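Local coordinates for protein cytochrome c7 (Geobacter sulfurreducens, PDB 3H33) that probably carries electrons as a small multiheme c-type cytochrome in the Fe(III) respiration of its bacterium, at residues Ile4-Arg9 with Asp39-Val44; Phe15-His20 with Gly29-Gly34. All coordinates share one frame; numbering follows the deposited sequence.

Interaction 1 (Ile4-Arg9 with Asp39-Val44); sequences ITYPTR and DGFDKV. With HEM (protoporphyrin IX containing Fe), chain D.
Y6 and F41 meet through the corners of their rings, with CE2 of Y6 lying 3.7 Å from CE2 of F41. The two side chains run across one another at about a right angle, and their ring planes are inclined at 44°, an oblique pairing. The phenol oxygen takes part as well: Y6 OH lies 3.8 Å from F41 CE2, and this buried hydroxyl has no hydrogen-bonding partner in the model. Different first torsions bring the rings together. In Y6, CG stands opposite the carbonyl carbon (chi1 -65°), whereas in F41 it swings opposite the backbone N (chi1 -159°).

The heme of chain D bridges the two segments beside this pair. Its methyl CMD sits over one face of the Y6 ring, toward the rim, 4.0 Å from Y6 CG. One propionate comes down beside this pair, O1D reaching to within 3.2 Å of Y6 CD2 while its other oxygen turns to the backbone of D42. The second propionate is met further along 4-9 from Y6, where R9 N lies 2.6 Å from O1A of the heme. K43 lays its aliphatic chain over the face of a pyrrole ring, its CG being 3.6 Å from C1A of the heme. Just before helix 43-46, D42 acts as N-cap, its OD1 accepting a hydrogen bond from M45 N.

Y6 also touches a second heme, and F41 touches two more, so the small aromatic pair is shared among neighbouring cofactors. The arrangement is that of a heme pocket in cytochrome c7, a compact fold in which short pieces of chain are packed around several hemes rather than around a large protein core.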
ATOM      1  N   ILE A   4       3.391  -7.713  -3.335  1.00 36.54           N
ATOM      2  CA  ILE A   4       2.586  -7.315  -4.474  1.00 33.89           C
ATOM      3  C   ILE A   4       3.279  -6.132  -5.124  1.00 35.95           C
ATOM      4  O   ILE A   4       3.433  -5.072  -4.516  1.00 36.08           O
ATOM      5  CB  ILE A   4       1.173  -6.902  -4.040  1.00 30.18           C
ATOM      6  CG1 ILE A   4       0.523  -8.045  -3.258  1.00 28.74           C
ATOM      7  CG2 ILE A   4       0.342  -6.535  -5.259  1.00 27.00           C
ATOM      8  CD1 ILE A   4      -0.904  -7.768  -2.849  1.00 28.37           C
ATOM      9  N   THR A   5       3.700  -6.324  -6.366  1.00 37.32           N
ATOM     10  CA  THR A   5       4.404  -5.292  -7.108  1.00 38.11           C
ATOM     11  C   THR A   5       3.482  -4.519  -8.032  1.00 40.18           C
ATOM     12  O   THR A   5       2.707  -5.105  -8.786  1.00 40.26           O
ATOM     13  CB  THR A   5       5.534  -5.913  -7.952  1.00 38.56           C
ATOM     14  OG1 THR A   5       6.411  -6.654  -7.096  1.00 37.62           O
ATOM     15  CG2 THR A   5       6.315  -4.834  -8.686  1.00 38.01           C
ATOM     16  N   TYR A   6       3.563  -3.197  -7.959  1.00 41.67           N
ATOM     17  CA  TYR A   6       2.762  -2.341  -8.817  1.00 44.36           C
ATOM     18  C   TYR A   6       3.714  -1.678  -9.798  1.00 45.93           C
ATOM     19  O   TYR A   6       4.477  -0.790  -9.424  1.00 44.56           O
ATOM     20  CB  TYR A   6       2.046  -1.259  -8.009  1.00 46.24           C
ATOM     21  CG  TYR A   6       1.014  -1.785  -7.047  1.00 48.32           C
ATOM     22  CD1 TYR A   6       1.391  -2.419  -5.868  1.00 47.75           C
ATOM     23  CD2 TYR A   6      -0.346  -1.674  -7.332  1.00 50.14           C
ATOM     24  CE1 TYR A   6       0.442  -2.925  -4.993  1.00 49.60           C
ATOM     25  CE2 TYR A   6      -1.305  -2.181  -6.466  1.00 51.55           C
ATOM     26  CZ  TYR A   6      -0.904  -2.807  -5.299  1.00 51.65           C
ATOM     27  OH  TYR A   6      -1.848  -3.324  -4.443  1.00 55.01           O
ATOM     28  N   PRO A   7       3.703  -2.121 -11.065  1.00 47.39           N
ATOM     29  CA  PRO A   7       4.597  -1.512 -12.050  1.00 48.38           C
ATOM     30  C   PRO A   7       4.020  -0.168 -12.481  1.00 49.63           C
ATOM     31  O   PRO A   7       2.886  -0.094 -12.949  1.00 51.39           O
ATOM     32  CB  PRO A   7       4.611  -2.543 -13.176  1.00 47.92           C
ATOM     33  CG  PRO A   7       3.206  -3.055 -13.153  1.00 48.29           C
ATOM     34  CD  PRO A   7       2.937  -3.233 -11.661  1.00 48.17           C
ATOM     35  N   THR A   8       4.788   0.897 -12.294  1.00 50.74           N
ATOM     36  CA  THR A   8       4.333   2.228 -12.670  1.00 52.28           C
ATOM     37  C   THR A   8       5.430   2.935 -13.448  1.00 53.30           C
ATOM     38  O   THR A   8       6.615   2.674 -13.238  1.00 53.07           O
ATOM     39  CB  THR A   8       3.963   3.075 -11.425  1.00 53.07           C
ATOM     40  OG1 THR A   8       5.101   3.184 -10.563  1.00 54.46           O
ATOM     41  CG2 THR A   8       2.825   2.428 -10.654  1.00 51.71           C
ATOM     42  N   ARG A   9       5.026   3.826 -14.350  1.00 54.97           N
ATOM     43  CA  ARG A   9       5.966   4.576 -15.180  1.00 56.30           C
ATOM     44  C   ARG A   9       7.052   5.233 -14.336  1.00 55.35           C
ATOM     45  O   ARG A   9       8.244   5.083 -14.604  1.00 56.50           O
ATOM     46  CB  ARG A   9       5.237   5.677 -15.955  1.00 59.61           C
ATOM     47  CG  ARG A   9       3.788   5.383 -16.286  1.00 64.16           C
ATOM     48  CD  ARG A   9       3.565   5.245 -17.778  1.00 68.51           C
ATOM     49  NE  ARG A   9       2.142   5.262 -18.111  1.00 72.46           N
ATOM     50  CZ  ARG A   9       1.661   5.175 -19.347  1.00 74.84           C
ATOM     51  NH1 ARG A   9       2.489   5.062 -20.378  1.00 75.43           N
ATOM     52  NH2 ARG A   9       0.349   5.206 -19.554  1.00 75.56           N
ATOM     53  N   ASP A  39     -11.802  -2.812  -4.711  1.00 38.35           N
ATOM     54  CA  ASP A  39     -12.405  -2.132  -5.847  1.00 38.96           C
ATOM     55  C   ASP A  39     -12.014  -0.669  -5.976  1.00 37.40           C
ATOM     56  O   ASP A  39     -12.033   0.087  -5.004  1.00 35.59           O
ATOM     57  CB  ASP A  39     -13.928  -2.270  -5.794  0.50 38.70           C
ATOM     58  CG  ASP A  39     -14.381  -3.708  -5.950  0.50 40.21           C
ATOM     59  OD1 ASP A  39     -13.897  -4.388  -6.881  0.50 40.18           O
ATOM     60  OD2 ASP A  39     -15.222  -4.157  -5.145  0.50 40.51           O
ATOM     61  N   GLY A  40     -11.648  -0.287  -7.194  1.00 37.34           N
ATOM     62  CA  GLY A  40     -11.260   1.084  -7.456  1.00 38.68           C
ATOM     63  C   GLY A  40      -9.862   1.442  -6.990  1.00 39.15           C
ATOM     64  O   GLY A  40      -9.542   2.624  -6.869  1.00 39.92           O
ATOM     65  N   PHE A  41      -9.024   0.441  -6.727  1.00 39.60           N
ATOM     66  CA  PHE A  41      -7.668   0.728  -6.276  1.00 40.08           C
ATOM     67  C   PHE A  41      -6.859   1.312  -7.424  1.00 39.72           C
ATOM     68  O   PHE A  41      -6.651   0.662  -8.452  1.00 39.44           O
ATOM     69  CB  PHE A  41      -6.963  -0.528  -5.757  1.00 40.89           C
ATOM     70  CG  PHE A  41      -5.807  -0.226  -4.849  1.00 42.19           C
ATOM     71  CD1 PHE A  41      -6.022   0.099  -3.514  1.00 42.91           C
ATOM     72  CD2 PHE A  41      -4.506  -0.198  -5.340  1.00 42.77           C
ATOM     73  CE1 PHE A  41      -4.955   0.453  -2.678  1.00 44.15           C
ATOM     74  CE2 PHE A  41      -3.435   0.155  -4.515  1.00 43.53           C
ATOM     75  CZ  PHE A  41      -3.661   0.483  -3.182  1.00 42.82           C
ATOM     76  N   ASP A  42      -6.401   2.543  -7.233  1.00 38.80           N
ATOM     77  CA  ASP A  42      -5.622   3.234  -8.249  1.00 39.43           C
ATOM     78  C   ASP A  42      -4.652   4.230  -7.618  1.00 38.82           C
ATOM     79  O   ASP A  42      -4.431   4.216  -6.407  1.00 38.87           O
ATOM     80  CB  ASP A  42      -6.559   3.976  -9.208  1.00 38.77           C
ATOM     81  CG  ASP A  42      -7.512   4.917  -8.483  1.00 40.28           C
ATOM     82  OD1 ASP A  42      -7.253   5.261  -7.307  1.00 39.38           O
ATOM     83  OD2 ASP A  42      -8.523   5.320  -9.095  1.00 42.72           O
ATOM     84  N   LYS A  43      -4.090   5.098  -8.455  1.00 37.75           N
ATOM     85  CA  LYS A  43      -3.144   6.116  -8.014  1.00 37.57           C
ATOM     86  C   LYS A  43      -3.691   6.957  -6.867  1.00 35.69           C
ATOM     87  O   LYS A  43      -3.060   7.074  -5.818  1.00 34.89           O
ATOM     88  CB  LYS A  43      -2.790   7.044  -9.180  1.00 39.90           C
ATOM     89  CG  LYS A  43      -1.736   8.092  -8.830  1.00 44.50           C
ATOM     90  CD  LYS A  43      -1.697   9.231  -9.842  1.00 48.55           C
ATOM     91  CE  LYS A  43      -2.949  10.095  -9.739  1.00 49.97           C
ATOM     92  N   VAL A  44      -4.864   7.545  -7.072  1.00 33.80           N
ATOM     93  CA  VAL A  44      -5.481   8.390  -6.059  1.00 32.75           C
ATOM     94  C   VAL A  44      -5.728   7.670  -4.740  1.00 32.50           C
ATOM     95  O   VAL A  44      -5.591   8.265  -3.671  1.00 33.19           O
ATOM     96  CB  VAL A  44      -6.815   8.980  -6.560  1.00 33.14           C
ATOM     97  CG1 VAL A  44      -7.515   9.728  -5.429  1.00 30.86           C
ATOM     98  CG2 VAL A  44      -6.549   9.933  -7.732  1.00 33.96           C
TER
HETATM   99  CHA HEM D  77       0.972   5.437  -8.701  1.00 31.83           C
HETATM  100  CHB HEM D  77       3.464   9.529  -8.413  1.00 30.27           C
HETATM  101  CHC HEM D  77       4.117   8.860  -3.735  1.00 27.63           C
HETATM  102  CHD HEM D  77       2.379   4.440  -4.253  1.00 28.82           C
HETATM  103  C1A HEM D  77       1.548   6.650  -9.038  1.00 32.64           C
HETATM  104  C2A HEM D  77       1.459   7.283 -10.341  1.00 35.58           C
HETATM  105  C3A HEM D  77       2.202   8.418 -10.271  1.00 34.74           C
HETATM  106  C4A HEM D  77       2.721   8.478  -8.919  1.00 32.39           C
HETATM  107  CMA HEM D  77       2.459   9.424 -11.397  1.00 32.73           C
HETATM  108  CAA HEM D  77       0.657   6.763 -11.541  1.00 37.46           C
HETATM  109  CBA HEM D  77       1.461   5.704 -12.280  1.00 43.06           C
HETATM  110  CGA HEM D  77       2.611   6.298 -13.069  1.00 46.72           C
HETATM  111  O1A HEM D  77       3.693   5.672 -13.126  1.00 47.76           O
HETATM  112  O2A HEM D  77       2.423   7.391 -13.644  1.00 49.35           O
HETATM  113  C1B HEM D  77       3.875   9.710  -7.105  1.00 28.60           C
HETATM  114  C2B HEM D  77       4.493  10.924  -6.594  1.00 28.67           C
HETATM  115  C3B HEM D  77       4.635  10.789  -5.256  1.00 27.65           C
HETATM  116  C4B HEM D  77       4.099   9.456  -4.967  1.00 28.41           C
HETATM  117  CMB HEM D  77       4.825  12.162  -7.407  1.00 26.07           C
HETATM  118  CAB HEM D  77       5.133  11.849  -4.269  1.00 25.60           C
HETATM  119  CBB HEM D  77       4.321  13.138  -4.176  1.00 23.64           C
HETATM  120  C1C HEM D  77       3.691   7.577  -3.465  1.00 28.20           C
HETATM  121  C2C HEM D  77       3.940   6.893  -2.209  1.00 28.83           C
HETATM  122  C3C HEM D  77       3.520   5.604  -2.395  1.00 28.56           C
HETATM  123  C4C HEM D  77       3.001   5.543  -3.736  1.00 27.78           C
HETATM  124  CMC HEM D  77       4.678   7.464  -0.996  1.00 25.77           C
HETATM  125  CAC HEM D  77       3.643   4.390  -1.459  1.00 28.40           C
HETATM  126  CBC HEM D  77       3.172   4.633  -0.033  1.00 26.70           C
HETATM  127  C1D HEM D  77       1.773   4.336  -5.477  1.00 30.52           C
HETATM  128  C2D HEM D  77       1.105   3.149  -5.956  1.00 31.25           C
HETATM  129  C3D HEM D  77       0.668   3.464  -7.190  1.00 31.53           C
HETATM  130  C4D HEM D  77       1.069   4.815  -7.469  1.00 30.45           C
HETATM  131  CMD HEM D  77       1.001   1.807  -5.234  1.00 30.95           C
HETATM  132  CAD HEM D  77       0.010   2.526  -8.166  1.00 31.59           C
HETATM  133  CBD HEM D  77      -1.495   2.452  -8.046  1.00 33.66           C
HETATM  134  CGD HEM D  77      -2.096   1.554  -9.109  1.00 37.24           C
HETATM  135  O1D HEM D  77      -1.503   0.494  -9.398  1.00 39.00           O
HETATM  136  O2D HEM D  77      -3.162   1.903  -9.650  1.00 37.85           O
HETATM  137  NA  HEM D  77       2.294   7.406  -8.167  1.00 31.41           N
HETATM  138  NB  HEM D  77       3.610   8.825  -6.102  1.00 28.35           N
HETATM  139  NC  HEM D  77       3.134   6.728  -4.396  1.00 27.48           N
HETATM  140  ND  HEM D  77       1.770   5.335  -6.412  1.00 29.85           N
HETATM  141 FE   HEM D  77       2.676   7.067  -6.270  1.00 27.20          FE

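Interaction 2 (Phe15-His20 with Gly29-Gly34); sequences FPHKKH and GCHEKG. With HEM (protoporphyrin IX containing Fe), chain B.
H17 and H31 face each other across the iron of the heme of chain B, their NE2 atoms 4.0 Å apart with the metal between them. H17 NE2 binds the iron at 2.0 Å, and H31 NE2 does so at the same distance from the other face of the porphyrin. The N-Fe-N line is nearly straight, about 176°, while the two imidazole planes are twisted by roughly 50° about it. Each ring thus presents its nitrogen edge, and the protein surface shared by the segments is small because the cofactor does the joining.

Beside H31, C30 holds the porphyrin covalently through a thioether, SG to CAC of the heme at 1.8 Å. C30 and H31 are the last two residues of a Cys-X-X-Cys-His sequence, the heme-attachment motif of c-type cytochromes, and with H17 as second axial ligand the site is of the bis-histidine kind found in the cytochrome c3 and c7 family. The chain then leaves H31 in a type I turn to G34.

On the H17 side the ligand stands at the start of helix 17-24, with CG opposite its backbone N (chi1 -168°), which carries the ring outward to the metal; ND1 has a weak hydrogen bond to Q21 OE1. F15, in strand 13-16 and two residues before H17, lays CE2 3.6 Å from heme C2D. Its CE1 is over the centre of the H20 ring.

That ring is fixed by H20 ND1, which donates to P16 O over 2.7 Å with the acceptor close to the imidazole plane, although the donor lies well above the plane of the carbonyl. P16 O also receives H20 N. H20 CD2 rests 3.5 Å from CBC of the heme, and H20 NE2, together with H55, binds the iron of a second heme.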
ATOM      1  N   PHE A  15       4.674  -3.744  -2.557  1.00 26.50           N
ATOM      2  CA  PHE A  15       3.868  -3.756  -1.339  1.00 24.60           C
ATOM      3  C   PHE A  15       4.081  -5.049  -0.571  1.00 24.19           C
ATOM      4  O   PHE A  15       3.611  -6.108  -0.987  1.00 23.29           O
ATOM      5  CB  PHE A  15       2.387  -3.608  -1.704  1.00 23.59           C
ATOM      6  CG  PHE A  15       1.437  -3.751  -0.536  1.00 23.84           C
ATOM      7  CD1 PHE A  15       1.632  -3.038   0.642  1.00 25.19           C
ATOM      8  CD2 PHE A  15       0.305  -4.555  -0.644  1.00 23.74           C
ATOM      9  CE1 PHE A  15       0.712  -3.118   1.694  1.00 24.10           C
ATOM     10  CE2 PHE A  15      -0.617  -4.643   0.398  1.00 23.48           C
ATOM     11  CZ  PHE A  15      -0.413  -3.921   1.571  1.00 24.04           C
ATOM     12  N   PRO A  16       4.800  -4.983   0.560  1.00 22.85           N
ATOM     13  CA  PRO A  16       5.058  -6.179   1.369  1.00 23.05           C
ATOM     14  C   PRO A  16       3.805  -6.511   2.173  1.00 23.23           C
ATOM     15  O   PRO A  16       3.670  -6.131   3.334  1.00 23.62           O
ATOM     16  CB  PRO A  16       6.237  -5.751   2.233  1.00 21.75           C
ATOM     17  CG  PRO A  16       5.933  -4.292   2.488  1.00 22.00           C
ATOM     18  CD  PRO A  16       5.471  -3.797   1.125  1.00 22.33           C
ATOM     19  N   HIS A  17       2.890  -7.226   1.530  1.00 23.64           N
ATOM     20  CA  HIS A  17       1.614  -7.589   2.127  1.00 24.44           C
ATOM     21  C   HIS A  17       1.679  -8.359   3.437  1.00 25.88           C
ATOM     22  O   HIS A  17       0.958  -8.022   4.379  1.00 25.64           O
ATOM     23  CB  HIS A  17       0.766  -8.353   1.107  1.00 22.99           C
ATOM     24  CG  HIS A  17      -0.668  -8.519   1.509  1.00 22.40           C
ATOM     25  ND1 HIS A  17      -1.123  -9.496   2.366  1.00 20.45           N
ATOM     26  CD2 HIS A  17      -1.767  -7.807   1.148  1.00 22.98           C
ATOM     27  CE1 HIS A  17      -2.451  -9.356   2.490  1.00 20.94           C
ATOM     28  NE2 HIS A  17      -2.896  -8.344   1.773  1.00 23.76           N
ATOM     29  N   LYS A  18       2.527  -9.378   3.527  1.00 27.74           N
ATOM     30  CA  LYS A  18       2.584 -10.115   4.779  1.00 30.26           C
ATOM     31  C   LYS A  18       3.061  -9.235   5.927  1.00 32.67           C
ATOM     32  O   LYS A  18       2.566  -9.345   7.051  1.00 30.89           O
ATOM     33  CB  LYS A  18       3.474 -11.352   4.682  1.00 31.41           C
ATOM     34  CG  LYS A  18       3.521 -12.076   6.022  1.00 36.17           C
ATOM     35  CD  LYS A  18       2.173 -12.589   6.485  1.00 42.97           C
ATOM     36  CE  LYS A  18       2.367 -13.805   7.393  1.00 45.55           C
ATOM     37  NZ  LYS A  18       1.132 -14.096   8.194  1.00 47.00           N
ATOM     38  N   LYS A  19       4.031  -8.372   5.655  1.00 33.69           N
ATOM     39  CA  LYS A  19       4.522  -7.469   6.688  1.00 36.21           C
ATOM     40  C   LYS A  19       3.353  -6.679   7.258  1.00 35.48           C
ATOM     41  O   LYS A  19       3.215  -6.535   8.470  1.00 34.26           O
ATOM     42  CB  LYS A  19       5.530  -6.479   6.122  1.00 38.86           C
ATOM     43  CG  LYS A  19       6.955  -6.910   6.224  1.00 43.15           C
ATOM     44  CD  LYS A  19       7.849  -5.738   5.883  1.00 47.49           C
ATOM     45  CE  LYS A  19       9.306  -6.104   5.985  1.00 48.58           C
ATOM     46  N   HIS A  20       2.515  -6.166   6.367  1.00 32.76           N
ATOM     47  CA  HIS A  20       1.367  -5.385   6.784  1.00 32.03           C
ATOM     48  C   HIS A  20       0.346  -6.165   7.591  1.00 32.25           C
ATOM     49  O   HIS A  20      -0.187  -5.652   8.573  1.00 30.91           O
ATOM     50  CB  HIS A  20       0.679  -4.746   5.573  1.00 29.69           C
ATOM     51  CG  HIS A  20       1.458  -3.616   4.975  1.00 29.04           C
ATOM     52  ND1 HIS A  20       2.645  -3.769   4.297  1.00 27.40           N
ATOM     53  CD2 HIS A  20       1.234  -2.280   5.026  1.00 26.91           C
ATOM     54  CE1 HIS A  20       3.093  -2.548   3.972  1.00 27.35           C
ATOM     55  NE2 HIS A  20       2.267  -1.611   4.395  1.00 25.95           N
ATOM     56  N   GLY A  29      -9.614  -3.654   8.179  1.00 38.12           N
ATOM     57  CA  GLY A  29      -9.196  -2.264   8.122  1.00 36.57           C
ATOM     58  C   GLY A  29      -8.917  -1.845   6.686  1.00 36.30           C
ATOM     59  O   GLY A  29      -9.459  -0.849   6.204  1.00 35.55           O
ATOM     60  N   CYS A  30      -8.081  -2.614   5.996  1.00 34.04           N
ATOM     61  CA  CYS A  30      -7.738  -2.309   4.608  1.00 33.52           C
ATOM     62  C   CYS A  30      -8.739  -2.894   3.632  1.00 34.41           C
ATOM     63  O   CYS A  30      -8.956  -2.352   2.550  1.00 34.37           O
ATOM     64  CB  CYS A  30      -6.356  -2.852   4.269  1.00 31.02           C
ATOM     65  SG  CYS A  30      -5.011  -2.147   5.261  1.00 29.99           S
ATOM     66  N   HIS A  31      -9.340  -4.013   4.012  1.00 36.12           N
ATOM     67  CA  HIS A  31     -10.316  -4.679   3.162  1.00 38.03           C
ATOM     68  C   HIS A  31     -11.730  -4.466   3.715  1.00 42.62           C
ATOM     69  O   HIS A  31     -12.322  -5.371   4.301  1.00 42.74           O
ATOM     70  CB  HIS A  31      -9.998  -6.175   3.092  1.00 32.93           C
ATOM     71  CG  HIS A  31      -8.736  -6.500   2.349  1.00 30.14           C
ATOM     72  ND1 HIS A  31      -8.634  -6.546   0.974  1.00 25.25           N
ATOM     73  CD2 HIS A  31      -7.508  -6.839   2.819  1.00 27.62           C
ATOM     74  CE1 HIS A  31      -7.383  -6.914   0.665  1.00 26.53           C
ATOM     75  NE2 HIS A  31      -6.657  -7.104   1.748  1.00 24.52           N
ATOM     76  N   GLU A  32     -12.264  -3.265   3.519  1.00 47.57           N
ATOM     77  CA  GLU A  32     -13.600  -2.930   4.003  1.00 53.53           C
ATOM     78  C   GLU A  32     -14.662  -3.918   3.543  1.00 55.95           C
ATOM     79  O   GLU A  32     -15.502  -4.347   4.334  1.00 57.78           O
ATOM     80  CB  GLU A  32     -13.987  -1.518   3.553  1.00 56.19           C
ATOM     81  CG  GLU A  32     -13.346  -0.409   4.379  1.00 59.82           C
ATOM     82  CD  GLU A  32     -13.439   0.951   3.711  1.00 63.37           C
ATOM     83  OE1 GLU A  32     -14.548   1.326   3.265  1.00 64.41           O
ATOM     84  OE2 GLU A  32     -12.401   1.649   3.637  1.00 65.04           O
ATOM     85  N   LYS A  33     -14.620  -4.283   2.266  1.00 57.65           N
ATOM     86  CA  LYS A  33     -15.593  -5.212   1.705  1.00 58.70           C
ATOM     87  C   LYS A  33     -15.093  -6.651   1.750  1.00 59.07           C
ATOM     88  O   LYS A  33     -15.291  -7.419   0.810  1.00 60.65           O
ATOM     89  CB  LYS A  33     -15.922  -4.818   0.261  1.00 60.02           C
ATOM     90  CG  LYS A  33     -16.721  -3.519   0.111  1.00 62.53           C
ATOM     91  N   GLY A  34     -14.441  -7.014   2.850  1.00 58.93           N
ATOM     92  CA  GLY A  34     -13.939  -8.368   2.992  1.00 58.35           C
ATOM     93  C   GLY A  34     -12.698  -8.665   2.169  1.00 57.90           C
ATOM     94  O   GLY A  34     -12.611  -8.266   1.006  1.00 58.36           O
TER
HETATM   95  CHA HEM B  75      -4.532  -7.861  -1.612  1.00 22.31           C
HETATM   96  CHB HEM B  75      -6.166 -10.825   1.785  1.00 23.63           C
HETATM   97  CHC HEM B  75      -4.607  -7.846   5.160  1.00 26.09           C
HETATM   98  CHD HEM B  75      -4.065  -4.511   1.737  1.00 22.05           C
HETATM   99  C1A HEM B  75      -4.919  -9.013  -0.957  1.00 24.69           C
HETATM  100  C2A HEM B  75      -5.376 -10.205  -1.661  1.00 25.27           C
HETATM  101  C3A HEM B  75      -5.963 -10.991  -0.720  1.00 25.38           C
HETATM  102  C4A HEM B  75      -5.802 -10.299   0.556  1.00 25.98           C
HETATM  103  CMA HEM B  75      -6.712 -12.304  -0.943  1.00 24.01           C
HETATM  104  CAA HEM B  75      -5.288 -10.430  -3.181  1.00 24.72           C
HETATM  105  CBA HEM B  75      -6.494  -9.837  -3.897  1.00 24.38           C
HETATM  106  CGA HEM B  75      -6.393  -9.926  -5.415  1.00 28.44           C
HETATM  107  O1A HEM B  75      -5.497 -10.636  -5.929  1.00 25.13           O
HETATM  108  O2A HEM B  75      -7.226  -9.283  -6.094  1.00 30.16           O
HETATM  109  C1B HEM B  75      -5.929 -10.267   3.014  1.00 26.24           C
HETATM  110  C2B HEM B  75      -6.180 -10.917   4.291  1.00 27.71           C
HETATM  111  C3B HEM B  75      -5.652 -10.110   5.248  1.00 27.53           C
HETATM  112  C4B HEM B  75      -5.128  -8.962   4.552  1.00 27.17           C
HETATM  113  CMB HEM B  75      -6.878 -12.262   4.483  1.00 27.28           C
HETATM  114  CAB HEM B  75      -5.593 -10.309   6.768  1.00 30.87           C
HETATM  115  CBB HEM B  75      -4.978 -11.612   7.245  1.00 28.97           C
HETATM  116  C1C HEM B  75      -4.270  -6.674   4.507  1.00 26.65           C
HETATM  117  C2C HEM B  75      -3.887  -5.436   5.181  1.00 26.31           C
HETATM  118  C3C HEM B  75      -3.797  -4.480   4.233  1.00 25.04           C
HETATM  119  C4C HEM B  75      -4.110  -5.143   2.970  1.00 25.47           C
HETATM  120  CMC HEM B  75      -3.728  -5.240   6.688  1.00 26.93           C
HETATM  121  CAC HEM B  75      -3.614  -2.975   4.443  1.00 27.28           C
HETATM  122  CBC HEM B  75      -2.292  -2.582   5.082  1.00 24.40           C
HETATM  123  C1D HEM B  75      -4.177  -5.111   0.502  1.00 21.79           C
HETATM  124  C2D HEM B  75      -4.003  -4.443  -0.765  1.00 21.39           C
HETATM  125  C3D HEM B  75      -4.110  -5.399  -1.736  1.00 21.72           C
HETATM  126  C4D HEM B  75      -4.330  -6.641  -1.015  1.00 22.49           C
HETATM  127  CMD HEM B  75      -3.782  -2.947  -0.950  1.00 20.57           C
HETATM  128  CAD HEM B  75      -4.204  -5.228  -3.250  1.00 17.83           C
HETATM  129  CBD HEM B  75      -5.666  -5.015  -3.646  1.00 21.08           C
HETATM  130  CGD HEM B  75      -5.876  -4.976  -5.155  1.00 25.11           C
HETATM  131  O1D HEM B  75      -7.022  -4.744  -5.594  1.00 24.22           O
HETATM  132  O2D HEM B  75      -4.900  -5.175  -5.902  1.00 24.60           O
HETATM  133  NA  HEM B  75      -5.170  -9.085   0.393  1.00 24.16           N
HETATM  134  NB  HEM B  75      -5.299  -9.067   3.186  1.00 26.37           N
HETATM  135  NC  HEM B  75      -4.399  -6.480   3.153  1.00 23.99           N
HETATM  136  ND  HEM B  75      -4.399  -6.447   0.344  1.00 21.80           N
HETATM  137 FE   HEM B  75      -4.800  -7.772   1.791  1.00 24.61          FE

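Interaction 2 is nested inside the chain loop that interaction 1 closes, and their centres lie 14 Å apart. They are joined through the two-stranded antiparallel sheet, strand 3-6 belonging to interaction 1 and strand 13-16 to interaction 2: I4 O is 2.7 Å from F15 N, a probable hydrogen bond, and Y6 packs on F15. Helix 17-24, which begins in interaction 2, is followed by helix 43-46, whose start belongs to interaction 1. The two contacts are centred on different hemes, yet each also reaches others; both use one small sheet between closely spaced hemes, an arrangement consistent with electron transfer among them in so short a chain.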